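Local coordinates for putative alpha-N-acetylgalactosaminidase (Bacillus halodurans C-125, PDB 3CC1), which probably hydrolyses terminal, non-reducing alpha-linked N-acetylgalactosamine residues from glycoconjugates, using a TIM-barrel glycosidase domain followed by a C-terminal beta-sandwich, at residues A[48-54]-A[108-113]; A[24-28]-A[86-90]; A[2-6]-A[342-347]. All coordinates share one frame. Where two conformers were deposited one is given. Residue numbers count along the deposited sequence, not the author numbering.

How the contacts relate
The chain begins with residues 2-6, which contact 3 pairs with residues 342-347 where helix 335-343 gives way to the first C-terminal sandwich strand, closing a loop of 335 residues that includes both other contacts. Within that span contacts 1 and 2 cross, their segments coming in the order 24-28, 48-54, 86-90, 108-113. Contact 2 closes a loop of 57 residues and holds the start of helix 28-41 against the long loop after strand 49-52; contact 1 closes one of 53 and pairs that strand with 109-115 in the barrel sheet. The two touch where Val52 meets Val26 and Phe87. Contact 3 touches neither, and lies across the chain's centre from contact 2.

Contact 1: residues A[48-54]-A[108-113]; sequences EYIVVDI and LKFGIH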
loop_
_atom_site.group_PDB
_atom_site.type_symbol
_atom_site.label_atom_id
_atom_site.label_comp_id
_atom_site.label_asym_id
_atom_site.label_seq_id
_atom_site.Cartn_x
_atom_site.Cartn_y
_atom_site.Cartn_z
ATOM N N GLU A 48 -23.443 -24.200 -19.298
ATOM C CA GLU A 48 -24.128 -24.073 -20.558
ATOM C C GLU A 48 -23.377 -23.495 -21.748
ATOM O O GLU A 48 -23.720 -23.795 -22.880
ATOM C CB GLU A 48 -25.457 -23.375 -20.327
ATOM C CG GLU A 48 -25.414 -21.967 -20.108
ATOM C CD GLU A 48 -26.806 -21.361 -20.296
ATOM O OE1 GLU A 48 -27.569 -21.953 -21.094
ATOM O OE2 GLU A 48 -27.142 -20.309 -19.663
ATOM N N TYR A 49 -22.376 -22.665 -21.498
ATOM C CA TYR A 49 -21.699 -21.964 -22.567
ATOM C C TYR A 49 -20.418 -22.686 -22.985
ATOM O O TYR A 49 -19.660 -23.170 -22.153
ATOM C CB TYR A 49 -21.353 -20.546 -22.145
ATOM C CG TYR A 49 -22.522 -19.629 -22.095
ATOM C CD1 TYR A 49 -23.044 -19.091 -23.263
ATOM C CD2 TYR A 49 -23.162 -19.349 -20.890
ATOM C CE1 TYR A 49 -24.165 -18.275 -23.235
ATOM C CE2 TYR A 49 -24.264 -18.525 -20.845
ATOM C CZ TYR A 49 -24.759 -17.988 -22.016
ATOM O OH TYR A 49 -25.850 -17.148 -21.995
ATOM N N ILE A 50 -20.219 -22.756 -24.294
ATOM C CA ILE A 50 -19.001 -23.295 -24.919
ATOM C C ILE A 50 -18.419 -22.123 -25.710
ATOM O O ILE A 50 -19.036 -21.641 -26.683
ATOM C CB ILE A 50 -19.322 -24.525 -25.807
ATOM C CG1 ILE A 50 -19.828 -25.715 -24.933
ATOM C CG2 ILE A 50 -18.109 -24.916 -26.711
ATOM C CD1 ILE A 50 -18.732 -26.372 -24.049
ATOM N N VAL A 51 -17.265 -21.632 -25.263
ATOM C CA VAL A 51 -16.759 -20.329 -25.750
ATOM C C VAL A 51 -15.385 -20.455 -26.359
ATOM O O VAL A 51 -14.455 -20.961 -25.724
ATOM C CB VAL A 51 -16.713 -19.248 -24.623
ATOM C CG1 VAL A 51 -16.275 -17.853 -25.179
ATOM C CG2 VAL A 51 -18.077 -19.150 -23.887
ATOM N N VAL A 52 -15.284 -19.963 -27.597
ATOM C CA VAL A 52 -14.048 -19.970 -28.343
ATOM C C VAL A 52 -13.405 -18.610 -28.131
ATOM O O VAL A 52 -13.983 -17.566 -28.399
ATOM C CB VAL A 52 -14.269 -20.275 -29.862
ATOM C CG1 VAL A 52 -12.979 -20.023 -30.663
ATOM C CG2 VAL A 52 -14.780 -21.703 -30.088
ATOM N N ASP A 53 -12.213 -18.621 -27.577
ATOM C CA ASP A 53 -11.521 -17.369 -27.324
ATOM C C ASP A 53 -10.913 -16.765 -28.627
ATOM O O ASP A 53 -11.138 -17.245 -29.760
ATOM C CB ASP A 53 -10.510 -17.513 -26.154
ATOM C CG ASP A 53 -10.456 -16.242 -25.265
ATOM O OD1 ASP A 53 -9.928 -15.216 -25.702
ATOM O OD2 ASP A 53 -11.021 -16.243 -24.168
ATOM N N ILE A 54 -10.159 -15.693 -28.439
ATOM C CA ILE A 54 -9.716 -14.860 -29.518
ATOM C C ILE A 54 -8.817 -15.597 -30.528
ATOM O O ILE A 54 -8.230 -16.645 -30.234
ATOM C CB ILE A 54 -8.971 -13.600 -29.019
ATOM C CG1 ILE A 54 -7.711 -13.963 -28.214
ATOM C CG2 ILE A 54 -9.890 -12.678 -28.250
ATOM C CD1 ILE A 54 -6.672 -12.829 -28.100
ATOM N N LEU A 108 -26.693 -26.857 -25.426
ATOM C CA LEU A 108 -25.732 -25.907 -24.892
ATOM C C LEU A 108 -25.762 -24.635 -25.737
ATOM O O LEU A 108 -26.491 -24.534 -26.710
ATOM C CB LEU A 108 -24.337 -26.537 -24.857
ATOM C CG LEU A 108 -24.089 -27.808 -24.024
ATOM C CD1 LEU A 108 -22.646 -28.256 -24.208
ATOM C CD2 LEU A 108 -24.408 -27.591 -22.526
ATOM N N LYS A 109 -24.985 -23.656 -25.330
ATOM C CA LYS A 109 -24.919 -22.343 -25.988
ATOM C C LYS A 109 -23.495 -22.063 -26.450
ATOM O O LYS A 109 -22.531 -22.568 -25.868
ATOM C CB LYS A 109 -25.404 -21.259 -25.032
ATOM C CG LYS A 109 -26.928 -21.305 -24.825
ATOM C CD LYS A 109 -27.396 -20.406 -23.700
ATOM C CE LYS A 109 -28.959 -20.473 -23.509
ATOM N NZ LYS A 109 -29.682 -20.269 -24.795
ATOM N N PHE A 110 -23.377 -21.280 -27.527
ATOM C CA PHE A 110 -22.111 -21.053 -28.221
ATOM C C PHE A 110 -21.680 -19.599 -28.106
ATOM O O PHE A 110 -22.466 -18.685 -28.311
ATOM C CB PHE A 110 -22.199 -21.429 -29.715
ATOM C CG PHE A 110 -20.903 -21.179 -30.485
ATOM C CD1 PHE A 110 -19.731 -21.822 -30.128
ATOM C CD2 PHE A 110 -20.851 -20.266 -31.501
ATOM C CE1 PHE A 110 -18.549 -21.586 -30.803
ATOM C CE2 PHE A 110 -19.674 -20.043 -32.211
ATOM C CZ PHE A 110 -18.529 -20.687 -31.859
ATOM N N GLY A 111 -20.433 -19.410 -27.701
ATOM C CA GLY A 111 -19.886 -18.091 -27.517
ATOM C C GLY A 111 -18.540 -17.901 -28.199
ATOM O O GLY A 111 -17.806 -18.862 -28.453
ATOM N N ILE A 112 -18.232 -16.638 -28.495
ATOM C CA ILE A 112 -16.930 -16.243 -29.044
ATOM C C ILE A 112 -16.413 -15.015 -28.356
ATOM O O ILE A 112 -17.178 -14.242 -27.771
ATOM C CB ILE A 112 -16.970 -15.991 -30.616
ATOM C CG1 ILE A 112 -17.859 -14.795 -30.948
ATOM C CG2 ILE A 112 -17.451 -17.275 -31.366
ATOM C CD1 ILE A 112 -18.027 -14.500 -32.463
ATOM N N HIS A 113 -15.084 -14.846 -28.412
ATOM C CA HIS A 113 -14.444 -13.556 -28.085
ATOM C C HIS A 113 -14.030 -12.887 -29.345
ATOM O O HIS A 113 -13.520 -13.514 -30.254
ATOM C CB HIS A 113 -13.182 -13.711 -27.216
ATOM C CG HIS A 113 -13.439 -14.050 -25.782
ATOM N ND1 HIS A 113 -12.627 -13.589 -24.755
ATOM C CD2 HIS A 113 -14.361 -14.863 -25.206
ATOM C CE1 HIS A 113 -13.097 -14.054 -23.604
ATOM N NE2 HIS A 113 -14.139 -14.838 -23.850
#
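The imidazole of His113 lies beside the carboxylate of Asp53, with Asp53 OD2 over one ring face at 3.1 Å from His113 CE1, and turns its edge to Val51 CG1, 3.6 Å from His113 CD2. No hydrogen bond joins the acid to the ring: His113 ND1 bonds to Asp184 and Asp53 OD2 to Asn17, while Asp53 OD1 accepts the backbone N of Ile54 at 2.8 Å. Strands 49-52 and 109-113 run parallel at 27°, their axes approaching to 4.4 Å. Five backbone bonds join them: Lys109 N to Glu48 O, Ile50 N to Lys109 O and Gly111 N to Ile50 O, each 2.8 Å, then Val52 N to Gly111 O and His113 N to Val52 O, each 2.9 Å. These second and third strands of the TIM barrel are linked by a beta-alpha-beta crossover through helix 97-105. Val51 and Gly111 come closest, CA to CA 4.2 Å; a CB on Gly111 would lie a tight 3.0 Å from Val51 CG2, so the missing side chain permits the approach. Ile50, Val52, Phe110 and Ile112 share the outer face; Val52 CG2 meets the ring edge at Phe110 CE1, 3.8 Å away, and helices 28-41 and 97-105 pack over this layer. On the other face Tyr49 CD1 lies 3.7 Å from Lys109 CB, and Tyr49 also meets Phe180. An imidazole, probably from the crystallisation liquor, sits beside Asp53. The apolar outer layer thus gives way to a polar cluster at the strands' C-terminal ends, where TIM-barrel glycosidases carry their pocket.

Contact 2: residues A[24-28]-A[86-90]; sequences ASVTE and RFPSA
Val26 O receives two bonds from the Arg86 guanidinium, NE at 2.8 Å and NH2 at 3.0 Å; Arg86 (chi1 m, chi2 t, chi3 p) meets this carbonyl edge-on, and its NH1 bonds to Gln55 O. Ala24 O sits over the guanidinium face, 3.0 Å from Arg86 NH1 but poorly angled. At the other end Glu28 (chi1 and chi2 t) places OE1 2.8 Å from Ser89 OG and 3.0 Å from Ser89 N, accepting from both. Between these, Glu28 N donates to Arg86 O at 2.9 Å. The register pairs Thr27 with Arg86 (CA-CA 4.6 Å) and Glu28 with Phe87 (5.1 Å); end-to-end directions (CA 24 to 28, CA 86 to 89) are 34° apart. Val26 is polyproline-II-like (-58/145) and Thr27 extended (-104/165). Thr27 is the N-cap of barrel-domain helix 28-41: its side chain (chi1 p) caps a backbone N in the first turn and its own N bonds to Glu30 OE1, as in a capping box. Phe87 (-124/73) leads into the 3-10 turn 88-90, in the long loop between strand 49-52 and helix 97-105, with Ala90 N bonded to Phe87 O at 2.9 Å. The Phe87 ring (chi1 m) packs with CZ 4.1 Å from Val26 CG1 and CD1 3.7 Å from Glu28 CB. Arg86 and Glu28 thus meet mostly main-chain atoms, holding loop to helix start by backbone polarity, while Phe87 fills the space toward Val52 and Phe96.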
loop_
_atom_site.group_PDB
_atom_site.type_symbol
_atom_site.label_atom_id
_atom_site.label_comp_id
_atom_site.label_asym_id
_atom_site.label_seq_id
_atom_site.Cartn_x
_atom_site.Cartn_y
_atom_site.Cartn_z
ATOM N N ALA A 24 -4.945 -19.474 -28.264
ATOM C CA ALA A 24 -5.595 -18.884 -29.442
ATOM C C ALA A 24 -5.909 -19.946 -30.524
ATOM O O ALA A 24 -6.454 -19.625 -31.571
ATOM C CB ALA A 24 -4.704 -17.742 -30.038
ATOM N N SER A 25 -5.609 -21.211 -30.248
ATOM C CA SER A 25 -5.480 -22.218 -31.317
ATOM C C SER A 25 -6.463 -23.399 -31.250
ATOM O O SER A 25 -6.247 -24.427 -31.921
ATOM C CB SER A 25 -4.042 -22.784 -31.299
ATOM O OG SER A 25 -3.914 -23.749 -30.263
ATOM N N VAL A 26 -7.558 -23.271 -30.503
ATOM C CA VAL A 26 -8.489 -24.411 -30.349
ATOM C C VAL A 26 -9.027 -24.889 -31.707
ATOM O O VAL A 26 -9.273 -24.094 -32.665
ATOM C CB VAL A 26 -9.684 -24.102 -29.368
ATOM C CG1 VAL A 26 -10.719 -23.173 -30.016
ATOM C CG2 VAL A 26 -10.331 -25.375 -28.879
ATOM N N THR A 27 -9.217 -26.197 -31.804
ATOM C CA THR A 27 -9.829 -26.781 -32.999
ATOM C C THR A 27 -11.260 -27.160 -32.750
ATOM O O THR A 27 -11.730 -27.286 -31.609
ATOM C CB THR A 27 -9.099 -28.049 -33.440
ATOM O OG1 THR A 27 -9.377 -29.075 -32.496
ATOM C CG2 THR A 27 -7.606 -27.840 -33.586
ATOM N N GLU A 28 -11.968 -27.393 -33.843
ATOM C CA GLU A 28 -13.386 -27.749 -33.796
ATOM C C GLU A 28 -13.629 -29.070 -33.038
ATOM O O GLU A 28 -14.582 -29.210 -32.290
ATOM C CB GLU A 28 -13.855 -27.850 -35.242
ATOM C CG GLU A 28 -15.041 -28.599 -35.561
ATOM C CD GLU A 28 -15.248 -28.588 -37.094
ATOM O OE1 GLU A 28 -15.159 -27.500 -37.693
ATOM O OE2 GLU A 28 -15.441 -29.675 -37.700
ATOM N N ARG A 86 -8.531 -25.137 -38.667
ATOM C CA ARG A 86 -8.951 -25.463 -37.298
ATOM C C ARG A 86 -10.446 -25.779 -37.244
ATOM O O ARG A 86 -10.895 -26.603 -36.465
ATOM C CB ARG A 86 -8.609 -24.328 -36.344
ATOM C CG ARG A 86 -7.106 -24.245 -36.045
ATOM C CD ARG A 86 -6.707 -22.912 -35.456
ATOM N NE ARG A 86 -7.608 -22.555 -34.376
ATOM C CZ ARG A 86 -7.819 -21.322 -33.939
ATOM N NH1 ARG A 86 -7.140 -20.291 -34.466
ATOM N NH2 ARG A 86 -8.731 -21.124 -32.984
ATOM N N PHE A 87 -11.199 -25.119 -38.106
ATOM C CA PHE A 87 -12.646 -25.256 -38.136
ATOM C C PHE A 87 -13.095 -25.671 -39.542
ATOM O O PHE A 87 -13.626 -24.869 -40.306
ATOM C CB PHE A 87 -13.329 -23.953 -37.699
ATOM C CG PHE A 87 -12.991 -23.519 -36.307
ATOM C CD1 PHE A 87 -13.554 -24.143 -35.209
ATOM C CD2 PHE A 87 -12.082 -22.493 -36.093
ATOM C CE1 PHE A 87 -13.210 -23.745 -33.914
ATOM C CE2 PHE A 87 -11.719 -22.108 -34.801
ATOM C CZ PHE A 87 -12.292 -22.728 -33.725
ATOM N N PRO A 88 -12.849 -26.931 -39.908
ATOM C CA PRO A 88 -13.175 -27.327 -41.292
ATOM C C PRO A 88 -14.656 -27.224 -41.650
ATOM O O PRO A 88 -14.967 -27.011 -42.808
ATOM C CB PRO A 88 -12.664 -28.756 -41.410
ATOM C CG PRO A 88 -12.117 -29.114 -40.080
ATOM C CD PRO A 88 -12.322 -28.027 -39.102
ATOM N N SER A 89 -15.551 -27.320 -40.676
ATOM C CA SER A 89 -16.988 -27.185 -40.964
ATOM C C SER A 89 -17.342 -25.751 -41.381
ATOM O O SER A 89 -18.428 -25.506 -41.892
ATOM C CB SER A 89 -17.851 -27.594 -39.761
ATOM O OG SER A 89 -17.645 -26.727 -38.614
ATOM N N ALA A 90 -16.410 -24.831 -41.187
ATOM C CA ALA A 90 -16.603 -23.408 -41.515
ATOM C C ALA A 90 -16.448 -23.137 -43.004
ATOM O O ALA A 90 -16.733 -22.053 -43.470
ATOM C CB ALA A 90 -15.618 -22.556 -40.752
#

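Contact 3: residues A[2-6]-A[342-347]; sequences MEVNR and QKSVLN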
loop_
_atom_site.group_PDB
_atom_site.type_symbol
_atom_site.label_atom_id
_atom_site.label_comp_id
_atom_site.label_asym_id
_atom_site.label_seq_id
_atom_site.Cartn_x
_atom_site.Cartn_y
_atom_site.Cartn_z
HETATM N N MSE A 2 -22.182 -5.312 -5.951
HETATM C CA MSE A 2 -23.136 -6.058 -6.785
HETATM C C MSE A 2 -23.792 -7.116 -5.934
HETATM O O MSE A 2 -23.145 -8.078 -5.502
HETATM C CB MSE A 2 -22.432 -6.719 -7.980
HETATM C CG MSE A 2 -23.291 -7.756 -8.779
HETATM SE SE MSE A 2 -24.954 -7.042 -9.497
HETATM C CE MSE A 2 -24.239 -5.636 -10.629
ATOM N N GLU A 3 -25.080 -6.936 -5.678
ATOM C CA GLU A 3 -25.773 -7.781 -4.684
ATOM C C GLU A 3 -26.989 -8.555 -5.182
ATOM O O GLU A 3 -27.809 -9.007 -4.378
ATOM C CB GLU A 3 -26.232 -6.899 -3.511
ATOM C CG GLU A 3 -25.112 -6.281 -2.656
ATOM C CD GLU A 3 -25.656 -5.569 -1.423
ATOM O OE1 GLU A 3 -26.889 -5.624 -1.164
ATOM O OE2 GLU A 3 -24.856 -4.950 -0.686
ATOM N N VAL A 4 -27.105 -8.706 -6.496
ATOM C CA VAL A 4 -28.182 -9.470 -7.110
ATOM C C VAL A 4 -27.635 -10.648 -7.903
ATOM O O VAL A 4 -26.516 -10.630 -8.376
ATOM C CB VAL A 4 -29.119 -8.571 -7.971
ATOM C CG1 VAL A 4 -29.796 -7.525 -7.067
ATOM C CG2 VAL A 4 -28.366 -7.917 -9.199
ATOM N N ASN A 5 -28.448 -11.685 -8.047
ATOM C CA ASN A 5 -28.037 -12.879 -8.787
ATOM C C ASN A 5 -28.566 -12.833 -10.231
ATOM O O ASN A 5 -28.223 -13.670 -11.058
ATOM C CB ASN A 5 -28.550 -14.135 -8.100
ATOM C CG ASN A 5 -30.058 -14.265 -8.195
ATOM O OD1 ASN A 5 -30.784 -13.430 -7.659
ATOM N ND2 ASN A 5 -30.535 -15.296 -8.889
ATOM N N ARG A 6 -29.439 -11.870 -10.502
ATOM C CA ARG A 6 -29.997 -11.686 -11.834
ATOM C C ARG A 6 -29.842 -10.279 -12.324
ATOM O O ARG A 6 -30.143 -9.290 -11.642
ATOM C CB ARG A 6 -31.471 -12.077 -11.881
ATOM C CG ARG A 6 -31.673 -13.501 -12.342
ATOM C CD ARG A 6 -33.140 -13.922 -12.451
ATOM N NE ARG A 6 -33.254 -15.345 -12.092
ATOM C CZ ARG A 6 -33.004 -16.383 -12.904
ATOM N NH1 ARG A 6 -32.666 -16.215 -14.185
ATOM N NH2 ARG A 6 -33.114 -17.617 -12.420
ATOM N N GLN A 342 -25.251 -18.587 -8.305
ATOM C CA GLN A 342 -26.379 -18.422 -9.237
ATOM C C GLN A 342 -27.656 -17.811 -8.617
ATOM O O GLN A 342 -28.517 -17.280 -9.346
ATOM C CB GLN A 342 -26.762 -19.771 -9.869
ATOM C CG GLN A 342 -25.729 -20.360 -10.839
ATOM C CD GLN A 342 -25.629 -19.548 -12.117
ATOM O OE1 GLN A 342 -26.526 -19.587 -12.935
ATOM N NE2 GLN A 342 -24.559 -18.778 -12.257
ATOM N N LYS A 343 -27.779 -17.924 -7.290
ATOM C CA LYS A 343 -29.037 -17.579 -6.614
ATOM C C LYS A 343 -28.951 -16.624 -5.424
ATOM O O LYS A 343 -29.957 -16.045 -5.025
ATOM C CB LYS A 343 -29.746 -18.867 -6.168
ATOM C CG LYS A 343 -30.189 -19.775 -7.320
ATOM C CD LYS A 343 -31.351 -19.161 -8.115
ATOM C CE LYS A 343 -31.704 -19.950 -9.397
ATOM N NZ LYS A 343 -30.936 -19.493 -10.597
ATOM N N SER A 344 -27.774 -16.465 -4.831
ATOM C CA SER A 344 -27.679 -15.659 -3.603
ATOM C C SER A 344 -27.782 -14.149 -3.885
ATOM O O SER A 344 -27.565 -13.679 -4.998
ATOM C CB SER A 344 -26.412 -16.012 -2.814
ATOM O OG SER A 344 -25.263 -15.510 -3.433
ATOM N N VAL A 345 -28.145 -13.414 -2.840
ATOM C CA VAL A 345 -28.280 -11.970 -2.892
ATOM C C VAL A 345 -27.556 -11.297 -1.724
ATOM O O VAL A 345 -27.058 -11.967 -0.835
ATOM C CB VAL A 345 -29.782 -11.560 -2.901
ATOM C CG1 VAL A 345 -30.457 -12.082 -4.166
ATOM C CG2 VAL A 345 -30.503 -12.066 -1.583
ATOM N N LEU A 346 -27.462 -9.984 -1.753
ATOM C CA LEU A 346 -26.840 -9.223 -0.657
ATOM C C LEU A 346 -25.345 -9.546 -0.500
ATOM O O LEU A 346 -24.738 -9.370 0.550
ATOM C CB LEU A 346 -27.606 -9.495 0.634
ATOM C CG LEU A 346 -29.030 -8.936 0.681
ATOM C CD1 LEU A 346 -29.693 -9.383 1.991
ATOM C CD2 LEU A 346 -29.101 -7.415 0.477
ATOM N N ASN A 347 -24.770 -10.009 -1.584
ATOM C CA ASN A 347 -23.348 -10.398 -1.661
ATOM C C ASN A 347 -22.443 -9.260 -1.271
ATOM O O ASN A 347 -22.518 -8.175 -1.835
ATOM C CB ASN A 347 -23.018 -10.889 -3.061
ATOM C CG ASN A 347 -23.963 -11.969 -3.500
ATOM O OD1 ASN A 347 -25.117 -11.686 -3.789
ATOM N ND2 ASN A 347 -23.500 -13.232 -3.475
HETATM O O HOH W 1 -32.305 -14.888 -5.905
#
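The N-terminal loop packs here on the junction between the two domains: residues 2-6, ahead of the first barrel strand, lie along the segment where helix 335-343 ends and strand 345-353 begins. Leu346 N donates to Glu3 O at 2.8 Å, at a corner where Leu346 adopts positive phi (64/24). The Asn5 side chain projects toward 342-347; its ND2 donates to Gln342 O at 2.9 Å, and a water bridges Asn5 OD1 (2.7 Å) to Lys343 O (2.8 Å), so the amide reaches one carbonyl at the helix end directly and the next through water. The N-terminal segment is thereby tied to the passage from the TIM barrel to the C-terminal beta-sandwich, whose strand 356-362 pairs with Val345 through Asn362. Across the bend, Asn347 ND2 bonds to Ser344 OG at 2.9 Å and also to Ile310 O. Beyond the chain, Glu3 OE2 forms a salt bridge with Arg348 of the third subunit, whose Met392 packs on Asn5 and Val345.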